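PDB 6K10: aldehyde dehydrogenase from Staphylococcus aureus, which catalyses the NAD-dependent oxidation of the aldehyde 4,4'-diaponeurosporen-4-al to 4,4'-diaponeurosporenoic acid, a step in the biosynthesis of the virulence-associated carotenoid staphyloxanthin. Local coordinates for residues A[42-47]-A[69-74]; A[126-131]-A[155-160]; A[373-378]-A[384-389]. The protein carries 1 engineered substitution. All coordinates share one frame; numbering follows the deposited sequence.

Contact 1 (A[42-47]-A[69-74]); sequences KAIKSY and TEIGIT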
loop_
_atom_site.group_PDB
_atom_site.type_symbol
_atom_site.label_atom_id
_atom_site.label_comp_id
_atom_site.label_asym_id
_atom_site.label_seq_id
_atom_site.Cartn_x
_atom_site.Cartn_y
_atom_site.Cartn_z
ATOM N N LYS A 42 -16.140 -8.090 -24.703
ATOM C CA LYS A 42 -16.996 -7.978 -25.880
ATOM C C LYS A 42 -17.063 -6.542 -26.375
ATOM O O LYS A 42 -17.054 -6.285 -27.586
ATOM C CB LYS A 42 -18.397 -8.491 -25.543
ATOM C CG LYS A 42 -19.501 -7.945 -26.435
ATOM C CD LYS A 42 -20.854 -8.531 -26.066
ATOM C CE LYS A 42 -21.991 -7.640 -26.541
ATOM N NZ LYS A 42 -23.318 -8.183 -26.140
ATOM N N ALA A 43 -17.112 -5.593 -25.446
ATOM C CA ALA A 43 -17.251 -4.191 -25.810
ATOM C C ALA A 43 -15.993 -3.662 -26.496
ATOM O O ALA A 43 -16.084 -2.929 -27.488
ATOM C CB ALA A 43 -17.588 -3.394 -24.554
ATOM N N ILE A 44 -14.811 -4.030 -25.991
ATOM C CA ILE A 44 -13.563 -3.585 -26.609
ATOM C C ILE A 44 -13.429 -4.155 -28.016
ATOM O O ILE A 44 -12.974 -3.470 -28.941
ATOM C CB ILE A 44 -12.364 -3.967 -25.720
ATOM C CG1 ILE A 44 -12.429 -3.204 -24.397
ATOM C CG2 ILE A 44 -11.041 -3.699 -26.436
ATOM C CD1 ILE A 44 -11.388 -3.628 -23.393
ATOM N N LYS A 45 -13.833 -5.413 -28.203
ATOM C CA LYS A 45 -13.768 -6.019 -29.529
ATOM C C LYS A 45 -14.713 -5.322 -30.499
ATOM O O LYS A 45 -14.357 -5.078 -31.658
ATOM C CB LYS A 45 -14.097 -7.508 -29.441
ATOM C CG LYS A 45 -13.028 -8.336 -28.756
ATOM C CD LYS A 45 -13.555 -9.716 -28.408
ATOM C CE LYS A 45 -12.701 -10.379 -27.341
ATOM N NZ LYS A 45 -12.837 -11.861 -27.358
ATOM N N SER A 46 -15.923 -4.993 -30.041
ATOM C CA SER A 46 -16.876 -4.298 -30.898
ATOM C C SER A 46 -16.348 -2.936 -31.328
ATOM O O SER A 46 -16.649 -2.472 -32.434
ATOM C CB SER A 46 -18.212 -4.145 -30.174
ATOM O OG SER A 46 -18.655 -5.391 -29.665
ATOM N N TYR A 47 -15.550 -2.293 -30.480
ATOM C CA TYR A 47 -15.030 -0.958 -30.735
ATOM C C TYR A 47 -13.582 -0.966 -31.199
ATOM O O TYR A 47 -12.964 0.101 -31.264
ATOM C CB TYR A 47 -15.154 -0.112 -29.474
ATOM C CG TYR A 47 -16.508 0.514 -29.271
ATOM C CD1 TYR A 47 -17.590 -0.252 -28.864
ATOM C CD2 TYR A 47 -16.694 1.879 -29.429
ATOM C CE1 TYR A 47 -18.826 0.318 -28.649
ATOM C CE2 TYR A 47 -17.924 2.458 -29.218
ATOM C CZ TYR A 47 -18.987 1.672 -28.828
ATOM O OH TYR A 47 -20.216 2.251 -28.616
ATOM N N THR A 69 0.407 -2.548 -27.154
ATOM C CA THR A 69 0.536 -1.732 -25.955
ATOM C C THR A 69 -0.782 -1.213 -25.400
ATOM O O THR A 69 -0.785 -0.660 -24.295
ATOM C CB THR A 69 1.466 -0.534 -26.217
ATOM O OG1 THR A 69 0.859 0.353 -27.165
ATOM C CG2 THR A 69 2.812 -1.004 -26.749
ATOM N N GLU A 70 -1.897 -1.359 -26.119
ATOM C CA GLU A 70 -3.159 -0.831 -25.608
ATOM C C GLU A 70 -4.299 -1.842 -25.687
ATOM O O GLU A 70 -4.859 -2.222 -24.655
ATOM C CB GLU A 70 -3.547 0.456 -26.348
ATOM C CG GLU A 70 -2.425 1.481 -26.455
ATOM C CD GLU A 70 -2.753 2.803 -25.778
ATOM O OE1 GLU A 70 -3.643 2.831 -24.905
ATOM O OE2 GLU A 70 -2.112 3.816 -26.119
ATOM N N ILE A 71 -4.657 -2.286 -26.891
ATOM C CA ILE A 71 -5.848 -3.122 -27.046
ATOM C C ILE A 71 -5.559 -4.568 -26.668
ATOM O O ILE A 71 -6.212 -5.138 -25.786
ATOM C CB ILE A 71 -6.400 -3.030 -28.478
ATOM C CG1 ILE A 71 -6.764 -1.590 -28.822
ATOM C CG2 ILE A 71 -7.610 -3.937 -28.632
ATOM C CD1 ILE A 71 -7.397 -1.449 -30.181
ATOM N N GLY A 72 -4.599 -5.192 -27.353
ATOM C CA GLY A 72 -4.377 -6.617 -27.164
ATOM C C GLY A 72 -3.979 -6.968 -25.746
ATOM O O GLY A 72 -4.448 -7.964 -25.187
ATOM N N ILE A 73 -3.110 -6.156 -25.142
ATOM C CA ILE A 73 -2.675 -6.418 -23.777
ATOM C C ILE A 73 -3.844 -6.294 -22.806
ATOM O O ILE A 73 -3.889 -6.993 -21.786
ATOM C CB ILE A 73 -1.511 -5.475 -23.412
ATOM C CG1 ILE A 73 -0.937 -5.817 -22.038
ATOM C CG2 ILE A 73 -1.951 -4.020 -23.467
ATOM C CD1 ILE A 73 0.486 -5.345 -21.853
ATOM N N THR A 74 -4.813 -5.426 -23.109
ATOM C CA THR A 74 -5.989 -5.291 -22.256
ATOM C C THR A 74 -6.905 -6.500 -22.394
ATOM O O THR A 74 -7.377 -7.051 -21.393
ATOM C CB THR A 74 -6.737 -4.003 -22.599
ATOM O OG1 THR A 74 -5.880 -2.879 -22.360
ATOM C CG2 THR A 74 -7.998 -3.863 -21.753
#

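Contact 2 (A[126-131]-A[155-160]); sequences QLVFEP and RVIKRL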
loop_
_atom_site.group_PDB
_atom_site.type_symbol
_atom_site.label_atom_id
_atom_site.label_comp_id
_atom_site.label_asym_id
_atom_site.label_seq_id
_atom_site.Cartn_x
_atom_site.Cartn_y
_atom_site.Cartn_z
ATOM N N GLN A 126 -4.917 1.905 -22.458
ATOM C CA GLN A 126 -4.398 0.910 -21.521
ATOM C C GLN A 126 -4.383 1.428 -20.089
ATOM O O GLN A 126 -4.704 0.688 -19.151
ATOM C CB GLN A 126 -2.996 0.467 -21.948
ATOM C CG GLN A 126 -2.107 -0.039 -20.817
ATOM C CD GLN A 126 -2.466 -1.434 -20.346
ATOM O OE1 GLN A 126 -3.363 -2.080 -20.890
ATOM N NE2 GLN A 126 -1.761 -1.909 -19.326
ATOM N N LEU A 127 -4.028 2.697 -19.899
ATOM C CA LEU A 127 -3.958 3.233 -18.546
ATOM C C LEU A 127 -5.326 3.550 -17.958
ATOM O O LEU A 127 -5.406 3.880 -16.772
ATOM C CB LEU A 127 -3.054 4.464 -18.521
ATOM C CG LEU A 127 -1.610 4.136 -18.921
ATOM C CD1 LEU A 127 -0.805 5.397 -19.194
ATOM C CD2 LEU A 127 -0.942 3.294 -17.843
ATOM N N VAL A 128 -6.389 3.468 -18.749
ATOM C CA VAL A 128 -7.739 3.420 -18.197
ATOM C C VAL A 128 -8.134 1.995 -17.824
ATOM O O VAL A 128 -8.623 1.743 -16.719
ATOM C CB VAL A 128 -8.751 4.039 -19.190
ATOM C CG1 VAL A 128 -10.172 3.593 -18.849
ATOM C CG2 VAL A 128 -8.676 5.556 -19.179
ATOM N N PHE A 129 -7.890 1.037 -18.723
ATOM C CA PHE A 129 -8.567 -0.248 -18.595
ATOM C C PHE A 129 -7.799 -1.286 -17.787
ATOM O O PHE A 129 -8.430 -2.147 -17.162
ATOM C CB PHE A 129 -8.921 -0.785 -19.984
ATOM C CG PHE A 129 -10.083 -0.061 -20.621
ATOM C CD1 PHE A 129 -11.375 -0.436 -20.314
ATOM C CD2 PHE A 129 -9.891 0.999 -21.489
ATOM C CE1 PHE A 129 -12.456 0.217 -20.863
ATOM C CE2 PHE A 129 -10.974 1.659 -22.042
ATOM C CZ PHE A 129 -12.259 1.266 -21.731
ATOM N N GLU A 130 -6.460 -1.230 -17.749
ATOM C CA GLU A 130 -5.757 -2.140 -16.849
ATOM C C GLU A 130 -6.085 -1.858 -15.380
ATOM O O GLU A 130 -6.374 -2.813 -14.642
ATOM C CB GLU A 130 -4.250 -2.121 -17.123
ATOM C CG GLU A 130 -3.468 -3.017 -16.173
ATOM C CD GLU A 130 -4.024 -4.437 -16.112
ATOM O OE1 GLU A 130 -4.076 -5.012 -15.000
ATOM O OE2 GLU A 130 -4.408 -4.985 -17.167
ATOM N N PRO A 131 -6.083 -0.604 -14.901
ATOM C CA PRO A 131 -6.639 -0.384 -13.552
ATOM C C PRO A 131 -8.090 -0.808 -13.430
ATOM O O PRO A 131 -8.470 -1.412 -12.417
ATOM C CB PRO A 131 -6.467 1.127 -13.330
ATOM C CG PRO A 131 -5.480 1.566 -14.319
ATOM C CD PRO A 131 -5.584 0.650 -15.493
ATOM N N ARG A 155 -13.379 10.073 -25.934
ATOM C CA ARG A 155 -14.772 9.915 -26.345
ATOM C C ARG A 155 -15.096 8.466 -26.676
ATOM O O ARG A 155 -16.184 7.977 -26.348
ATOM C CB ARG A 155 -15.079 10.805 -27.549
ATOM C CG ARG A 155 -16.532 10.733 -28.019
ATOM C CD ARG A 155 -17.519 10.843 -26.860
ATOM N NE ARG A 155 -17.428 12.126 -26.165
ATOM C CZ ARG A 155 -17.781 13.299 -26.679
ATOM N NH1 ARG A 155 -17.654 14.386 -25.933
ATOM N NH2 ARG A 155 -18.257 13.378 -27.916
ATOM N N VAL A 156 -14.196 7.789 -27.385
ATOM C CA VAL A 156 -14.409 6.378 -27.682
ATOM C C VAL A 156 -14.530 5.585 -26.389
ATOM O O VAL A 156 -15.362 4.678 -26.272
ATOM C CB VAL A 156 -13.277 5.844 -28.579
ATOM C CG1 VAL A 156 -13.321 4.328 -28.647
ATOM C CG2 VAL A 156 -13.381 6.446 -29.970
ATOM N N ILE A 157 -13.711 5.932 -25.393
ATOM C CA ILE A 157 -13.787 5.274 -24.091
ATOM C C ILE A 157 -15.135 5.551 -23.435
ATOM O O ILE A 157 -15.782 4.645 -22.895
ATOM C CB ILE A 157 -12.615 5.727 -23.200
ATOM C CG1 ILE A 157 -11.296 5.151 -23.724
ATOM C CG2 ILE A 157 -12.850 5.327 -21.751
ATOM C CD1 ILE A 157 -10.083 5.553 -22.906
ATOM N N LYS A 158 -15.580 6.808 -23.478
ATOM C CA LYS A 158 -16.866 7.160 -22.881
ATOM C C LYS A 158 -18.018 6.453 -23.585
ATOM O O LYS A 158 -18.924 5.925 -22.929
ATOM C CB LYS A 158 -17.064 8.674 -22.920
ATOM C CG LYS A 158 -18.461 9.117 -22.527
ATOM C CD LYS A 158 -18.420 10.244 -21.515
ATOM C CE LYS A 158 -19.818 10.606 -21.051
ATOM N NZ LYS A 158 -20.177 9.878 -19.805
ATOM N N ARG A 159 -18.006 6.444 -24.921
ATOM C CA ARG A 159 -19.039 5.740 -25.678
ATOM C C ARG A 159 -19.078 4.265 -25.301
ATOM O O ARG A 159 -20.137 3.720 -24.967
ATOM C CB ARG A 159 -18.776 5.888 -27.178
ATOM C CG ARG A 159 -19.155 7.231 -27.774
ATOM C CD ARG A 159 -19.342 7.111 -29.284
ATOM N NE ARG A 159 -18.128 7.441 -30.028
ATOM C CZ ARG A 159 -17.504 6.605 -30.854
ATOM N NH1 ARG A 159 -16.408 6.994 -31.490
ATOM N NH2 ARG A 159 -17.972 5.379 -31.044
ATOM N N LEU A 160 -17.919 3.609 -25.358
ATOM C CA LEU A 160 -17.814 2.193 -25.028
ATOM C C LEU A 160 -18.403 1.896 -23.655
ATOM O O LEU A 160 -19.220 0.981 -23.495
ATOM C CB LEU A 160 -16.341 1.777 -25.098
ATOM C CG LEU A 160 -15.973 0.306 -24.962
ATOM C CD1 LEU A 160 -15.863 -0.172 -23.514
ATOM C CD2 LEU A 160 -17.062 -0.417 -25.677
#

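Contact 3 (A[373-378]-A[384-389]); sequences LYLFSE and QRVINE. With EDO (1,2-ethanediol), chain B.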
loop_
_atom_site.group_PDB
_atom_site.type_symbol
_atom_site.label_atom_id
_atom_site.label_comp_id
_atom_site.label_asym_id
_atom_site.label_seq_id
_atom_site.Cartn_x
_atom_site.Cartn_y
_atom_site.Cartn_z
ATOM N N LEU A 373 14.942 1.694 -14.455
ATOM C CA LEU A 373 16.376 1.775 -14.687
ATOM C C LEU A 373 16.788 0.582 -15.533
ATOM O O LEU A 373 16.275 -0.522 -15.348
ATOM C CB LEU A 373 17.175 1.795 -13.379
ATOM C CG LEU A 373 18.707 1.873 -13.494
ATOM C CD1 LEU A 373 19.297 2.725 -12.381
ATOM C CD2 LEU A 373 19.333 0.482 -13.481
ATOM N N TYR A 374 17.723 0.811 -16.451
ATOM C CA TYR A 374 18.224 -0.242 -17.320
ATOM C C TYR A 374 19.742 -0.270 -17.268
ATOM O O TYR A 374 20.393 0.775 -17.208
ATOM C CB TYR A 374 17.733 -0.047 -18.755
ATOM C CG TYR A 374 16.240 0.170 -18.837
ATOM C CD1 TYR A 374 15.358 -0.885 -18.655
ATOM C CD2 TYR A 374 15.711 1.436 -19.077
ATOM C CE1 TYR A 374 13.987 -0.693 -18.714
ATOM C CE2 TYR A 374 14.343 1.634 -19.142
ATOM C CZ TYR A 374 13.487 0.570 -18.963
ATOM O OH TYR A 374 12.127 0.773 -19.029
ATOM N N LEU A 375 20.297 -1.478 -17.279
ATOM C CA LEU A 375 21.736 -1.685 -17.321
ATOM C C LEU A 375 22.059 -2.664 -18.433
ATOM O O LEU A 375 21.479 -3.751 -18.490
ATOM C CB LEU A 375 22.271 -2.215 -15.988
ATOM C CG LEU A 375 23.710 -2.733 -16.050
ATOM C CD1 LEU A 375 24.687 -1.596 -16.316
ATOM C CD2 LEU A 375 24.076 -3.472 -14.778
ATOM N N PHE A 376 22.975 -2.275 -19.314
ATOM C CA PHE A 376 23.493 -3.156 -20.349
ATOM C C PHE A 376 24.924 -3.510 -19.989
ATOM O O PHE A 376 25.793 -2.630 -19.929
ATOM C CB PHE A 376 23.398 -2.514 -21.735
ATOM C CG PHE A 376 22.000 -2.501 -22.282
ATOM C CD1 PHE A 376 21.140 -1.462 -21.983
ATOM C CD2 PHE A 376 21.533 -3.553 -23.052
ATOM C CE1 PHE A 376 19.842 -1.456 -22.466
ATOM C CE2 PHE A 376 20.238 -3.551 -23.539
ATOM C CZ PHE A 376 19.392 -2.501 -23.245
ATOM N N SER A 377 25.152 -4.794 -19.725
ATOM C CA SER A 377 26.422 -5.283 -19.217
ATOM C C SER A 377 26.457 -6.790 -19.371
ATOM O O SER A 377 25.421 -7.454 -19.294
ATOM C CB SER A 377 26.618 -4.895 -17.744
ATOM O OG SER A 377 27.836 -5.409 -17.225
ATOM N N GLU A 378 27.657 -7.316 -19.602
ATOM C CA GLU A 378 27.912 -8.743 -19.528
ATOM C C GLU A 378 28.626 -9.117 -18.238
ATOM O O GLU A 378 29.019 -10.275 -18.058
ATOM C CB GLU A 378 28.720 -9.190 -20.747
ATOM C CG GLU A 378 28.037 -8.886 -22.075
ATOM C CD GLU A 378 26.701 -9.581 -22.208
ATOM O OE1 GLU A 378 26.583 -10.713 -21.699
ATOM O OE2 GLU A 378 25.776 -9.001 -22.815
ATOM N N GLN A 384 24.922 -7.004 -10.257
ATOM C CA GLN A 384 24.575 -7.111 -8.847
ATOM C C GLN A 384 24.710 -5.769 -8.142
ATOM O O GLN A 384 23.851 -5.396 -7.334
ATOM C CB GLN A 384 25.454 -8.166 -8.177
ATOM C CG GLN A 384 25.105 -8.434 -6.728
ATOM N N ARG A 385 25.778 -5.024 -8.438
ATOM C CA ARG A 385 25.977 -3.719 -7.814
ATOM C C ARG A 385 24.809 -2.785 -8.101
ATOM O O ARG A 385 24.298 -2.112 -7.199
ATOM C CB ARG A 385 27.283 -3.092 -8.303
ATOM C CG ARG A 385 28.516 -3.484 -7.514
ATOM C CD ARG A 385 29.609 -2.440 -7.694
ATOM N NE ARG A 385 29.313 -1.225 -6.939
ATOM C CZ ARG A 385 29.992 -0.088 -7.047
ATOM N NH1 ARG A 385 31.013 0.001 -7.888
ATOM N NH2 ARG A 385 29.646 0.963 -6.315
ATOM N N VAL A 386 24.371 -2.729 -9.359
ATOM C CA VAL A 386 23.338 -1.773 -9.746
ATOM C C VAL A 386 22.008 -2.121 -9.089
ATOM O O VAL A 386 21.307 -1.246 -8.566
ATOM C CB VAL A 386 23.215 -1.716 -11.277
ATOM C CG1 VAL A 386 21.954 -0.982 -11.670
ATOM C CG2 VAL A 386 24.434 -1.034 -11.874
ATOM N N ILE A 387 21.639 -3.404 -9.107
ATOM C CA ILE A 387 20.364 -3.818 -8.523
ATOM C C ILE A 387 20.371 -3.610 -7.014
ATOM O O ILE A 387 19.351 -3.236 -6.419
ATOM C CB ILE A 387 20.059 -5.282 -8.890
ATOM C CG1 ILE A 387 19.989 -5.450 -10.413
ATOM C CG2 ILE A 387 18.770 -5.747 -8.223
ATOM C CD1 ILE A 387 19.935 -6.889 -10.872
ATOM N N ASN A 388 21.521 -3.825 -6.375
ATOM C CA ASN A 388 21.578 -3.732 -4.919
ATOM C C ASN A 388 21.719 -2.293 -4.437
ATOM O O ASN A 388 21.163 -1.933 -3.394
ATOM C CB ASN A 388 22.732 -4.577 -4.379
ATOM C CG ASN A 388 22.522 -6.062 -4.592
ATOM O OD1 ASN A 388 21.409 -6.511 -4.869
ATOM N ND2 ASN A 388 23.587 -6.836 -4.435
ATOM N N GLU A 389 22.454 -1.454 -5.169
ATOM C CA GLU A 389 22.820 -0.140 -4.654
ATOM C C GLU A 389 21.906 0.988 -5.111
ATOM O O GLU A 389 21.869 2.032 -4.450
ATOM C CB GLU A 389 24.263 0.198 -5.041
ATOM C CG GLU A 389 25.291 -0.729 -4.415
ATOM C CD GLU A 389 26.703 -0.426 -4.870
ATOM O OE1 GLU A 389 27.024 0.764 -5.073
ATOM O OE2 GLU A 389 27.491 -1.381 -5.030
HETATM C C1 EDO B . 23.935 -12.107 -22.053
HETATM O O1 EDO B . 23.454 -10.917 -21.421
HETATM C C2 EDO B . 24.482 -13.069 -21.009
HETATM O O2 EDO B . 23.989 -14.381 -21.293
#

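Contact 1 (A[42-47]-A[69-74])
Ile44, in the last turns of helix 30-46, and Ile71, on helix 63-89, have their CA atoms 7.7 Å apart, the closest CA pair between the two segments. The 69-71 part of the second helix contains a wider, pi-type turn. Ile44 points toward the second helix and divides its side chain between two neighbours. Its CG2 branch lies anti to the backbone N (CG1 chi1 -65°) and meets Ile71 CG2 at 4.1 Å, the two side chains sliding past one another in opposite directions. The other branch is extended (chi2 173°) and carries CD1 to within 3.8 Å of Thr74 CG2, where the side chains meet nearly at right angles. While this methyl faces Ile44, Thr74 OG1 turns back beside its own backbone N, donates to Glu70 O one turn earlier at 2.6 Å, almost in line with the carbonyl, and also lies by Gln126 OE1 of helix 126-138. The arrangement is apolar helix-to-helix packing, with helix 48-59 alongside: its Ile51 touches both isoleucines and its Leu52 touches Ile71. Nearby, Ile73 packs on Phe464 of the second subunit. Because no hydrogen bond or salt bridge crosses between 42-47 and 69-74 and all three touching residues are buried, the two segments are joined by methyl contacts alone.

Contact 2 (A[126-131]-A[155-160])
Phe129 and Ile157 each hold the gamma carbon that leads their side chain beside the backbone N (chi1 -74° for CG of Phe129, -70° for CG1 of Ile157), and full extension of Ile157 at chi2, 180°, carries CD1 farther across toward Val128. The two residues slide past each other in opposite directions, Ile157 CG1 reaching the edge of the phenyl ring, near its plane, at 3.9 Å from CE2. Ile157 CG2 lies 4.1 Å from Phe129 CZ. Beside this, Val128 CG2 and Ile157 CD1 meet tip to tip at 4.0 Å. Leu160 CD1 completes the patch, 4.3 Å from Phe129 CZ. Within its own helix Val128 CG1 sits over one face of the ring, toward the rim, while the ring of Phe125 meets Phe129 with the planes inclined. The helices belong to consecutive parallel beta-alpha-beta units: helix 126-138 links strands 104-118 and 141-145, and helix 151-164 follows, leading on to strand 170-172. Their segments run roughly parallel, with axes 11.8 Å apart at closest, and the side chains of Val128, Phe129, Ile157 and Leu160 fill the space between them. Every touching atom is carbon and every residue involved is buried, so cohesion rests on dispersion and the exclusion of water, with Ile157 as the hub.

Contact 3 (A[373-378]-A[384-389])
Val386 is pressed unusually closely against Leu373, with Val386 CG1 only 3.5 Å from Leu373 CD2, tight for two methyl groups. The contact lies within a beta-alpha-beta unit: strand 372-376 leads into helix 380-389, and the chain returns in strand 394-397, which pairs in parallel with the first. Leu373 also departs from a staggered torsion at its outer bond (chi2 144°), which is consistent with a methyl fitted into a confined place. One valine serves both inward-facing leucines of the strand. Its CG2 meets Leu375 CD2 at 3.8 Å, while its CG1 takes Leu373, so the two branches straddle alternate positions of the strand, and both leucines approach it at a slant. With CG anti to the backbone N (chi1 168° in Leu375, and likewise in Leu373), each leucine sends its CD2 out to one branch of Val386. The backbones remain 7.7 Å apart between the CA atoms of Leu375 and Val386. Tyr374 and Phe376, at the intervening positions, pack on strand 223-226, and Phe376 also on helix 232-244. Farther along, Glu378 OE2 is hydrogen-bonded to Thr442 OG1 of the second subunit and receives a weak hydrogen bond from a 1,2-ethanediol, probably carried over from crystallisation. Outside the apolar patch, Arg385 makes a side-on, two-nitrogen salt bridge with Glu389, one turn on: its NH2 reaches OE1 at 2.9 Å, and its NE donates almost straight to OE2 of Glu389 at 2.6 Å, with an N-H...O angle of 169°.

How the contacts relate
Contacts 1 and 2 are neighbours, their centres 9 Å apart, and they interlock through residues of both. Glu70 OE1 of contact 1 probably accepts a hydrogen bond from Gln126 N of contact 2 at 2.9 Å, at the start of helix 126-138, while Ala43 and Tyr47 pack on Leu160, and Thr74 on Phe129. Together they tie helices 30-46, 63-89, 126-138 and 151-164 to one another. Contact 3 is remote, on the opposite side of the chain's centre, about 35 Å from contact 1 and 36 Å from contact 2 between centres. Contacts 1 and 3 both touch the second subunit. All three lie away from Glu217, a predicted active-site residue, and Ser251, the engineered residue at another predicted active-site position.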